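Local coordinates for nitrogenase iron-molybdenum cofactor biosynthesis protein NifB (Methanothermobacter thermautotrophicus, PDB 7JMA) that probably catalyses the radical SAM-dependent carbide insertion that fuses two [4Fe-4S] clusters into the [8Fe-9S-C] precursor of the nitrogenase iron-molybdenum cofactor, at residues H165-E168 with A169-L173; A210-V213 with K214-G217; I181-L184 with A185-I189. All blocks are in the same frame, centred on the assembly; numbering follows the deposited sequence.

Contact 1 (H165-E168 with A169-L173); sequences HGRE and AFEVL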
ATOM      1  N   HIS A 165       1.434  17.383  11.096  1.00 31.09           N
ATOM      2  CA  HIS A 165       1.068  18.157   9.920  1.00 30.87           C
ATOM      3  C   HIS A 165       2.267  18.387   9.021  1.00 36.28           C
ATOM      4  O   HIS A 165       3.414  18.406   9.478  1.00 41.99           O
ATOM      5  CB  HIS A 165       0.512  19.529  10.277  1.00 37.98           C
ATOM      6  CG  HIS A 165      -0.701  19.480  11.131  1.00 52.33           C
ATOM      7  ND1 HIS A 165      -1.975  19.535  10.607  1.00 56.67           N
ATOM      8  CD2 HIS A 165      -0.843  19.378  12.473  1.00 55.78           C
ATOM      9  CE1 HIS A 165      -2.851  19.480  11.593  1.00 55.86           C
ATOM     10  NE2 HIS A 165      -2.190  19.382  12.733  1.00 55.90           N
ATOM     11  N   GLY A 166       1.969  18.590   7.744  1.00 42.25           N
ATOM     12  CA  GLY A 166       2.937  19.167   6.828  1.00 47.72           C
ATOM     13  C   GLY A 166       4.169  18.308   6.694  1.00 41.84           C
ATOM     14  O   GLY A 166       4.094  17.082   6.526  1.00 40.09           O
ATOM     15  N   ARG A 167       5.328  18.962   6.763  1.00 46.92           N
ATOM     16  CA  ARG A 167       6.575  18.255   6.515  1.00 38.61           C
ATOM     17  C   ARG A 167       6.806  17.169   7.556  1.00 39.57           C
ATOM     18  O   ARG A 167       7.205  16.049   7.213  1.00 35.92           O
ATOM     19  CB  ARG A 167       7.739  19.239   6.491  1.00 38.31           C
ATOM     20  CG  ARG A 167       9.063  18.573   6.177  1.00 46.96           C
ATOM     21  CD  ARG A 167      10.213  19.548   6.331  1.00 58.27           C
ATOM     22  NE  ARG A 167      10.872  19.789   5.054  1.00 68.97           N
ATOM     23  CZ  ARG A 167      12.085  19.346   4.745  1.00 77.28           C
ATOM     24  NH1 ARG A 167      12.781  18.636   5.626  1.00 84.10           N
ATOM     25  NH2 ARG A 167      12.601  19.613   3.555  1.00 74.23           N
ATOM     26  N   GLU A 168       6.528  17.468   8.831  1.00 38.39           N
ATOM     27  CA  GLU A 168       6.694  16.459   9.874  1.00 38.50           C
ATOM     28  C   GLU A 168       5.793  15.257   9.630  1.00 34.45           C
ATOM     29  O   GLU A 168       6.181  14.118   9.907  1.00 35.37           O
ATOM     30  CB  GLU A 168       6.417  17.054  11.250  1.00 41.19           C
ATOM     31  CG  GLU A 168       6.745  16.095  12.384  1.00 51.51           C
ATOM     32  CD  GLU A 168       6.733  16.756  13.752  1.00 65.71           C
ATOM     33  OE1 GLU A 168       7.687  16.522  14.529  1.00 69.23           O
ATOM     34  OE2 GLU A 168       5.772  17.498  14.055  1.00 65.63           O
ATOM     35  N   ALA A 169       4.578  15.489   9.124  1.00 27.05           N
ATOM     36  CA  ALA A 169       3.706  14.365   8.787  1.00 27.19           C
ATOM     37  C   ALA A 169       4.369  13.440   7.763  1.00 32.56           C
ATOM     38  O   ALA A 169       4.423  12.219   7.956  1.00 29.56           O
ATOM     39  CB  ALA A 169       2.357  14.874   8.269  1.00 28.97           C
ATOM     40  N   PHE A 170       4.875  14.001   6.663  1.00 29.20           N
ATOM     41  CA  PHE A 170       5.521  13.154   5.665  1.00 29.72           C
ATOM     42  C   PHE A 170       6.757  12.462   6.228  1.00 32.41           C
ATOM     43  O   PHE A 170       7.039  11.299   5.895  1.00 30.55           O
ATOM     44  CB  PHE A 170       5.916  13.950   4.424  1.00 32.61           C
ATOM     45  CG  PHE A 170       6.745  13.140   3.477  1.00 31.36           C
ATOM     46  CD1 PHE A 170       6.150  12.163   2.694  1.00 34.98           C
ATOM     47  CD2 PHE A 170       8.127  13.291   3.433  1.00 29.77           C
ATOM     48  CE1 PHE A 170       6.921  11.375   1.832  1.00 33.73           C
ATOM     49  CE2 PHE A 170       8.893  12.511   2.581  1.00 35.29           C
ATOM     50  CZ  PHE A 170       8.285  11.553   1.783  1.00 35.41           C
ATOM     51  N   GLU A 171       7.546  13.170   7.036  1.00 32.13           N
ATOM     52  CA  GLU A 171       8.772  12.564   7.542  1.00 34.03           C
ATOM     53  C   GLU A 171       8.464  11.349   8.412  1.00 38.50           C
ATOM     54  O   GLU A 171       9.172  10.336   8.355  1.00 32.24           O
ATOM     55  CB  GLU A 171       9.587  13.604   8.305  1.00 40.14           C
ATOM     56  CG  GLU A 171      10.210  14.641   7.376  1.00 51.07           C
ATOM     57  CD  GLU A 171      10.879  15.781   8.115  1.00 62.92           C
ATOM     58  OE1 GLU A 171      10.550  16.010   9.302  1.00 66.37           O
ATOM     59  OE2 GLU A 171      11.742  16.446   7.500  1.00 69.87           O
ATOM     60  N   VAL A 172       7.395  11.430   9.206  1.00 32.93           N
ATOM     61  CA  VAL A 172       6.963  10.298  10.019  1.00 29.03           C
ATOM     62  C   VAL A 172       6.459   9.162   9.131  1.00 28.08           C
ATOM     63  O   VAL A 172       6.858   7.999   9.297  1.00 27.01           O
ATOM     64  CB  VAL A 172       5.880  10.753  11.019  1.00 30.42           C
ATOM     65  CG1 VAL A 172       5.254   9.544  11.728  1.00 32.28           C
ATOM     66  CG2 VAL A 172       6.455  11.739  12.026  1.00 34.05           C
ATOM     67  N   LEU A 173       5.584   9.481   8.166  1.00 24.26           N
ATOM     68  CA  LEU A 173       5.080   8.458   7.251  1.00 24.72           C
ATOM     69  C   LEU A 173       6.231   7.813   6.487  1.00 32.23           C
ATOM     70  O   LEU A 173       6.317   6.582   6.386  1.00 24.99           O
ATOM     71  CB  LEU A 173       4.076   9.059   6.276  1.00 25.50           C
ATOM     72  CG  LEU A 173       3.598   8.120   5.172  1.00 26.61           C
ATOM     73  CD1 LEU A 173       2.921   6.848   5.737  1.00 26.22           C
ATOM     74  CD2 LEU A 173       2.678   8.838   4.211  1.00 27.52           C
TER
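Arg-167 and Glu-171, one helical turn apart, form the side-chain link of this opening turn. Glu-171 OE2 lies 3.1 Å from Arg-167 NH1, a salt bridge whose hydrogen bond is weak, bent to 131° at the hydrogen. The carboxylate stands almost upright to the guanidinium, the two planes 83° apart, and the oxygen approaches obliquely. Glu-171 OE2 also lies alongside the arginine's methylenes, 3.7 Å from Arg-167 CG. The arginine starts with CG anti to its own nitrogen (chi1 -178°) and runs straight until a bend at chi3 carries the guanidinium across the glutamate's end. Glu-171 turns CG to the side of its backbone N, which lays that carbon 3.3 Å from Arg-167 O. The same carbonyl accepts Glu-171 N at 2.9 Å. Beyond the pair, Arg-167 NE has a long, weak ion pair with Glu-151.

Glu-168 and Val-172 meet mainly through backbone: Val-172 N bonds to Glu-168 O at 3.0 Å, and the methyl CG2, lying beside Val-172 N, sits 3.2 Å from that same oxygen. Ala-169 tucks its CB against Gly-166 O at 3.3 Å, while its N bonds to His-165 O. Phe-170 N is hydrogen-bonded to Gly-166 O, but its ring leads away from the turn to pack on Tyr-154 and Pro-147. Ala-169 and Val-172 face Tyr-164 of strand 162-165. The arrangement is an i to i+4 ion pair on the first turn of helix 166-186, where the chain passes from a small antiparallel sheet into a helix of the radical SAM domain.

Contact 2 (A210-V213 with K214-G217); sequences AREV and KKRG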
ATOM      1  N   ALA A 210      12.212   4.458  -6.620  1.00 34.64           N
ATOM      2  CA  ALA A 210      12.562   3.092  -6.992  1.00 35.81           C
ATOM      3  C   ALA A 210      13.906   2.689  -6.404  1.00 37.33           C
ATOM      4  O   ALA A 210      14.048   1.585  -5.870  1.00 37.53           O
ATOM      5  CB  ALA A 210      12.572   2.951  -8.514  1.00 36.32           C
ATOM      6  N   ARG A 211      14.906   3.571  -6.490  1.00 37.24           N
ATOM      7  CA  ARG A 211      16.207   3.245  -5.911  1.00 38.21           C
ATOM      8  C   ARG A 211      16.091   3.012  -4.410  1.00 38.23           C
ATOM      9  O   ARG A 211      16.667   2.057  -3.876  1.00 41.44           O
ATOM     10  CB  ARG A 211      17.214   4.357  -6.207  1.00 45.40           C
ATOM     11  CG  ARG A 211      17.660   4.423  -7.650  1.00 54.81           C
ATOM     12  CD  ARG A 211      18.733   5.484  -7.837  1.00 62.78           C
ATOM     13  NE  ARG A 211      18.725   6.015  -9.194  1.00 73.83           N
ATOM     14  CZ  ARG A 211      19.370   5.460 -10.217  1.00 84.04           C
ATOM     15  NH1 ARG A 211      20.084   4.355 -10.038  1.00 81.14           N
ATOM     16  NH2 ARG A 211      19.305   6.015 -11.420  1.00 91.48           N
ATOM     17  N   GLU A 212      15.315   3.859  -3.714  1.00 36.92           N
ATOM     18  CA  GLU A 212      15.211   3.743  -2.264  1.00 34.61           C
ATOM     19  C   GLU A 212      14.474   2.472  -1.854  1.00 35.08           C
ATOM     20  O   GLU A 212      14.899   1.769  -0.929  1.00 34.62           O
ATOM     21  CB  GLU A 212      14.499   4.963  -1.679  1.00 37.16           C
ATOM     22  CG  GLU A 212      14.568   5.024  -0.168  1.00 41.58           C
ATOM     23  CD  GLU A 212      15.998   4.988   0.361  1.00 54.19           C
ATOM     24  OE1 GLU A 212      16.234   4.308   1.387  1.00 52.67           O
ATOM     25  OE2 GLU A 212      16.879   5.639  -0.247  1.00 59.94           O
ATOM     26  N   VAL A 213      13.345   2.174  -2.500  1.00 29.87           N
ATOM     27  CA  VAL A 213      12.592   1.009  -2.046  1.00 29.53           C
ATOM     28  C   VAL A 213      13.297  -0.274  -2.471  1.00 29.69           C
ATOM     29  O   VAL A 213      13.177  -1.298  -1.798  1.00 28.90           O
ATOM     30  CB  VAL A 213      11.126   1.044  -2.524  1.00 31.82           C
ATOM     31  CG1 VAL A 213      10.407   2.318  -2.001  1.00 28.10           C
ATOM     32  CG2 VAL A 213      11.011   0.912  -4.055  1.00 28.36           C
ATOM     33  N   LYS A 214      14.049  -0.240  -3.571  1.00 31.19           N
ATOM     34  CA  LYS A 214      14.847  -1.409  -3.941  1.00 32.26           C
ATOM     35  C   LYS A 214      15.902  -1.691  -2.880  1.00 38.18           C
ATOM     36  O   LYS A 214      16.134  -2.852  -2.508  1.00 34.79           O
ATOM     37  CB  LYS A 214      15.499  -1.193  -5.303  1.00 35.65           C
ATOM     38  CG  LYS A 214      16.471  -2.298  -5.691  1.00 40.65           C
ATOM     39  CD  LYS A 214      15.992  -3.056  -6.910  1.00 55.18           C
ATOM     40  CE  LYS A 214      16.902  -4.243  -7.216  1.00 59.01           C
ATOM     41  NZ  LYS A 214      16.520  -5.428  -6.390  1.00 57.14           N
ATOM     42  N   LYS A 215      16.537  -0.630  -2.364  1.00 36.59           N
ATOM     43  CA  LYS A 215      17.528  -0.780  -1.298  1.00 37.47           C
ATOM     44  C   LYS A 215      16.916  -1.389  -0.039  1.00 39.71           C
ATOM     45  O   LYS A 215      17.612  -2.087   0.712  1.00 40.68           O
ATOM     46  CB  LYS A 215      18.149   0.582  -0.979  1.00 42.32           C
ATOM     47  CG  LYS A 215      19.319   0.549  -0.010  1.00 57.74           C
ATOM     48  CD  LYS A 215      19.771   1.958   0.373  1.00 67.80           C
ATOM     49  CE  LYS A 215      19.723   2.909  -0.817  1.00 74.77           C
ATOM     50  NZ  LYS A 215      20.506   4.156  -0.571  1.00 83.88           N
ATOM     51  N   ARG A 216      15.626  -1.146   0.206  1.00 32.82           N
ATOM     52  CA  ARG A 216      14.940  -1.618   1.408  1.00 29.03           C
ATOM     53  C   ARG A 216      14.365  -3.017   1.252  1.00 31.98           C
ATOM     54  O   ARG A 216      13.915  -3.594   2.246  1.00 33.58           O
ATOM     55  CB  ARG A 216      13.787  -0.678   1.798  1.00 33.83           C
ATOM     56  CG  ARG A 216      14.155   0.806   1.958  1.00 38.87           C
ATOM     57  CD  ARG A 216      14.733   1.126   3.313  1.00 37.64           C
ATOM     58  NE  ARG A 216      15.022   2.552   3.440  1.00 35.11           N
ATOM     59  CZ  ARG A 216      14.941   3.221   4.585  1.00 44.66           C
ATOM     60  NH1 ARG A 216      14.585   2.583   5.697  1.00 39.09           N
ATOM     61  NH2 ARG A 216      15.204   4.527   4.616  1.00 43.18           N
ATOM     62  N   GLY A 217      14.330  -3.554   0.035  1.00 31.08           N
ATOM     63  CA  GLY A 217      13.878  -4.916  -0.156  1.00 34.56           C
ATOM     64  C   GLY A 217      12.617  -5.101  -0.987  1.00 31.41           C
ATOM     65  O   GLY A 217      12.119  -6.229  -1.084  1.00 32.32           O
TER
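Glu-212 reaches forward to both Lys-215 and Arg-216 in a salt-bridge network. Its OE1 takes Arg-216 NE at 3.0 Å through the anti lone pair, at 162° and close to the guanidinium plane; NH2 adds a weak bond to the same oxygen. The carboxylate is nonetheless turned 76° from the guanidinium. A bend at chi2 (56°) brings the glutamate's end back toward the following turn. Glu-212 OE2 points to Lys-215 NZ, a long ion pair of 3.9 Å. Arg-216 NH1 has a further salt-bridge partner, Glu-182, so the guanidinium is shared between two carboxylates.

Backbone bonds stay regular at first, Lys-214 N to Ala-210 O at 2.9 Å and Lys-215 N to Arg-211 O at 3.1 Å. They then weaken: Arg-216 N bonds weakly to both Glu-212 O and Val-213 O, and Gly-217 N weakly to Val-213 O. Gly-217, with positive phi, closes a Schellman motif, its N also bonded to Lys-214 O.

Apolar packing falls to Val-213 and Ala-210. Helix 206-216, in a beta-alpha-beta unit with strands 190-197 and 220-225, packs on helix 166-186 through Val-213 and Arg-216 against Ile-181; Ala-210 touches Ile-253 and Ile-254 of a loop.

Contact 3 (I181-L184 with A185-I189); sequences IEKL and AERGI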
ATOM      1  N   ILE A 181       8.975  -1.582   4.827  1.00 25.19           N
ATOM      2  CA  ILE A 181       9.356  -2.394   3.674  1.00 26.63           C
ATOM      3  C   ILE A 181      10.461  -3.354   4.073  1.00 26.25           C
ATOM      4  O   ILE A 181      10.422  -4.551   3.753  1.00 26.36           O
ATOM      5  CB  ILE A 181       9.790  -1.493   2.500  1.00 26.35           C
ATOM      6  CG1 ILE A 181       8.597  -0.706   1.942  1.00 30.63           C
ATOM      7  CG2 ILE A 181      10.436  -2.313   1.383  1.00 28.19           C
ATOM      8  CD1 ILE A 181       9.025   0.320   0.896  1.00 32.35           C
ATOM      9  N   GLU A 182      11.474  -2.847   4.786  1.00 25.59           N
ATOM     10  CA  GLU A 182      12.573  -3.763   5.091  1.00 25.95           C
ATOM     11  C   GLU A 182      12.154  -4.807   6.118  1.00 25.38           C
ATOM     12  O   GLU A 182      12.595  -5.953   6.047  1.00 27.14           O
ATOM     13  CB  GLU A 182      13.826  -3.019   5.551  1.00 36.68           C
ATOM     14  CG  GLU A 182      13.680  -1.738   6.270  1.00 47.67           C
ATOM     15  CD  GLU A 182      15.022  -1.027   6.422  1.00 62.36           C
ATOM     16  OE1 GLU A 182      15.109   0.176   6.093  1.00 64.97           O
ATOM     17  OE2 GLU A 182      15.995  -1.679   6.859  1.00 62.88           O
ATOM     18  N   LYS A 183      11.281  -4.447   7.058  1.00 28.65           N
ATOM     19  CA  LYS A 183      10.816  -5.430   8.035  1.00 28.91           C
ATOM     20  C   LYS A 183       9.974  -6.517   7.387  1.00 24.86           C
ATOM     21  O   LYS A 183      10.057  -7.685   7.784  1.00 30.74           O
ATOM     22  CB  LYS A 183      10.011  -4.732   9.136  1.00 26.40           C
ATOM     23  CG  LYS A 183      10.907  -3.991  10.136  1.00 32.80           C
ATOM     24  CD  LYS A 183      10.104  -3.414  11.305  1.00 45.10           C
ATOM     25  CE  LYS A 183       9.825  -4.469  12.359  1.00 59.75           C
ATOM     26  NZ  LYS A 183       9.895  -3.899  13.733  1.00 67.72           N
ATOM     27  N   LEU A 184       9.118  -6.150   6.428  1.00 21.58           N
ATOM     28  CA  LEU A 184       8.375  -7.164   5.684  1.00 22.09           C
ATOM     29  C   LEU A 184       9.322  -8.033   4.871  1.00 24.76           C
ATOM     30  O   LEU A 184       9.242  -9.267   4.906  1.00 25.40           O
ATOM     31  CB  LEU A 184       7.381  -6.517   4.729  1.00 22.10           C
ATOM     32  CG  LEU A 184       6.223  -5.781   5.405  1.00 25.44           C
ATOM     33  CD1 LEU A 184       5.387  -5.176   4.298  1.00 27.72           C
ATOM     34  CD2 LEU A 184       5.416  -6.731   6.274  1.00 29.53           C
ATOM     35  N   ALA A 185      10.190  -7.393   4.089  1.00 24.21           N
ATOM     36  CA  ALA A 185      11.047  -8.137   3.168  1.00 26.18           C
ATOM     37  C   ALA A 185      11.920  -9.150   3.898  1.00 26.61           C
ATOM     38  O   ALA A 185      12.162 -10.249   3.376  1.00 26.65           O
ATOM     39  CB  ALA A 185      11.916  -7.167   2.364  1.00 25.64           C
ATOM     40  N   GLU A 186      12.443  -8.791   5.082  1.00 26.58           N
ATOM     41  CA  GLU A 186      13.336  -9.709   5.783  1.00 30.44           C
ATOM     42  C   GLU A 186      12.585 -10.909   6.349  1.00 28.94           C
ATOM     43  O   GLU A 186      13.203 -11.933   6.660  1.00 29.46           O
ATOM     44  CB  GLU A 186      14.103  -8.972   6.878  1.00 33.94           C
ATOM     45  CG  GLU A 186      13.286  -8.531   8.055  1.00 43.79           C
ATOM     46  CD  GLU A 186      14.036  -7.534   8.934  1.00 63.71           C
ATOM     47  OE1 GLU A 186      13.524  -7.195  10.024  1.00 64.61           O
ATOM     48  OE2 GLU A 186      15.138  -7.090   8.532  1.00 58.45           O
ATOM     49  N   ARG A 187      11.264 -10.810   6.453  1.00 32.26           N
ATOM     50  CA  ARG A 187      10.409 -11.903   6.890  1.00 29.22           C
ATOM     51  C   ARG A 187       9.851 -12.721   5.735  1.00 28.48           C
ATOM     52  O   ARG A 187       9.055 -13.636   5.969  1.00 32.90           O
ATOM     53  CB  ARG A 187       9.263 -11.350   7.755  1.00 29.37           C
ATOM     54  CG  ARG A 187       9.717 -10.955   9.141  1.00 32.31           C
ATOM     55  CD  ARG A 187       8.852  -9.874   9.771  1.00 42.44           C
ATOM     56  NE  ARG A 187       9.339  -9.539  11.109  1.00 43.92           N
ATOM     57  CZ  ARG A 187      10.307  -8.659  11.361  1.00 50.60           C
ATOM     58  NH1 ARG A 187      10.897  -8.003  10.367  1.00 44.06           N
ATOM     59  NH2 ARG A 187      10.686  -8.429  12.615  1.00 54.63           N
ATOM     60  N   GLY A 188      10.277 -12.461   4.498  1.00 26.06           N
ATOM     61  CA  GLY A 188       9.847 -13.253   3.372  1.00 25.32           C
ATOM     62  C   GLY A 188       8.599 -12.761   2.686  1.00 26.77           C
ATOM     63  O   GLY A 188       8.196 -13.350   1.679  1.00 31.07           O
ATOM     64  N   ILE A 189       7.986 -11.682   3.175  1.00 26.63           N
ATOM     65  CA  ILE A 189       6.770 -11.177   2.560  1.00 30.70           C
ATOM     66  C   ILE A 189       7.151 -10.399   1.312  1.00 28.20           C
ATOM     67  O   ILE A 189       8.060  -9.562   1.357  1.00 28.66           O
ATOM     68  CB  ILE A 189       6.000 -10.288   3.545  1.00 27.65           C
ATOM     69  CG1 ILE A 189       5.472 -11.161   4.692  1.00 35.04           C
ATOM     70  CG2 ILE A 189       4.946  -9.509   2.794  1.00 29.14           C
ATOM     71  CD1 ILE A 189       4.985 -10.378   5.911  1.00 40.44           C
TER
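Leu-184 O accepts two of the backbone bonds that end the helix. Ala-185 N to Ile-181 O and Glu-186 N to Glu-182 O, 2.9 and 3.0 Å, are the last regular steps. Arg-187 N then comes to Leu-184 O at 3.0 Å and Ile-189 N at 3.2 Å, from opposite faces of that carbonyl. Gly-188, at positive phi, is the C-prime residue of the resulting Schellman motif, with its own N bonded to Ala-185 O; its backbone angles leave no room for a CB beside the carbonyl of Arg-187. The chain leaves this cap directly into strand 190-197 of the parallel sheet.

Across the cap Leu-184 CD2 meets Ile-189 CD1 at 3.7 Å, an apolar touch between branches running obliquely to one another, and both residues also rest on Val-138 of strand 137-141. Arg-187, with CG opposite the carbonyl carbon (chi1 -75°) and extended from there to NE, folds back along the last turn. Its NH1 gives a 2.7 Å bond to Lys-183 O, which lies at the guanidinium edge, near its plane. The same NH1 pairs with Glu-186 OE1 at 2.8 Å, using that oxygen's anti lone pair, while NH2 forms a salt bridge with Asp-128 OD2. Lys-183 runs alongside Arg-187, its CB 3.6 Å from Arg-187 NH1, and its NZ bonds to Pro-124 O in the first turn of helix 123-132.

From the N terminus the chain meets contact 1 first, at the start of helix 166-186, then contact 3 where that helix ends, and finally contact 2 at the end of helix 206-216. They follow in series, without nesting or crossing, and each closes only a turn or so of helix. Contacts 1 and 3 occupy the two ends of one helix, their centres about 23 Å apart. Strand 190-197, a loop and the first turn of helix 206-216 separate contact 3 from contact 2, yet these two touch: besides the ion pair and apolar packing between the two helices, Gly-217 O lies 3.6 Å from Ala-185 CB. Neighbouring helices of the parallel-sheet domain are thus joined side by side.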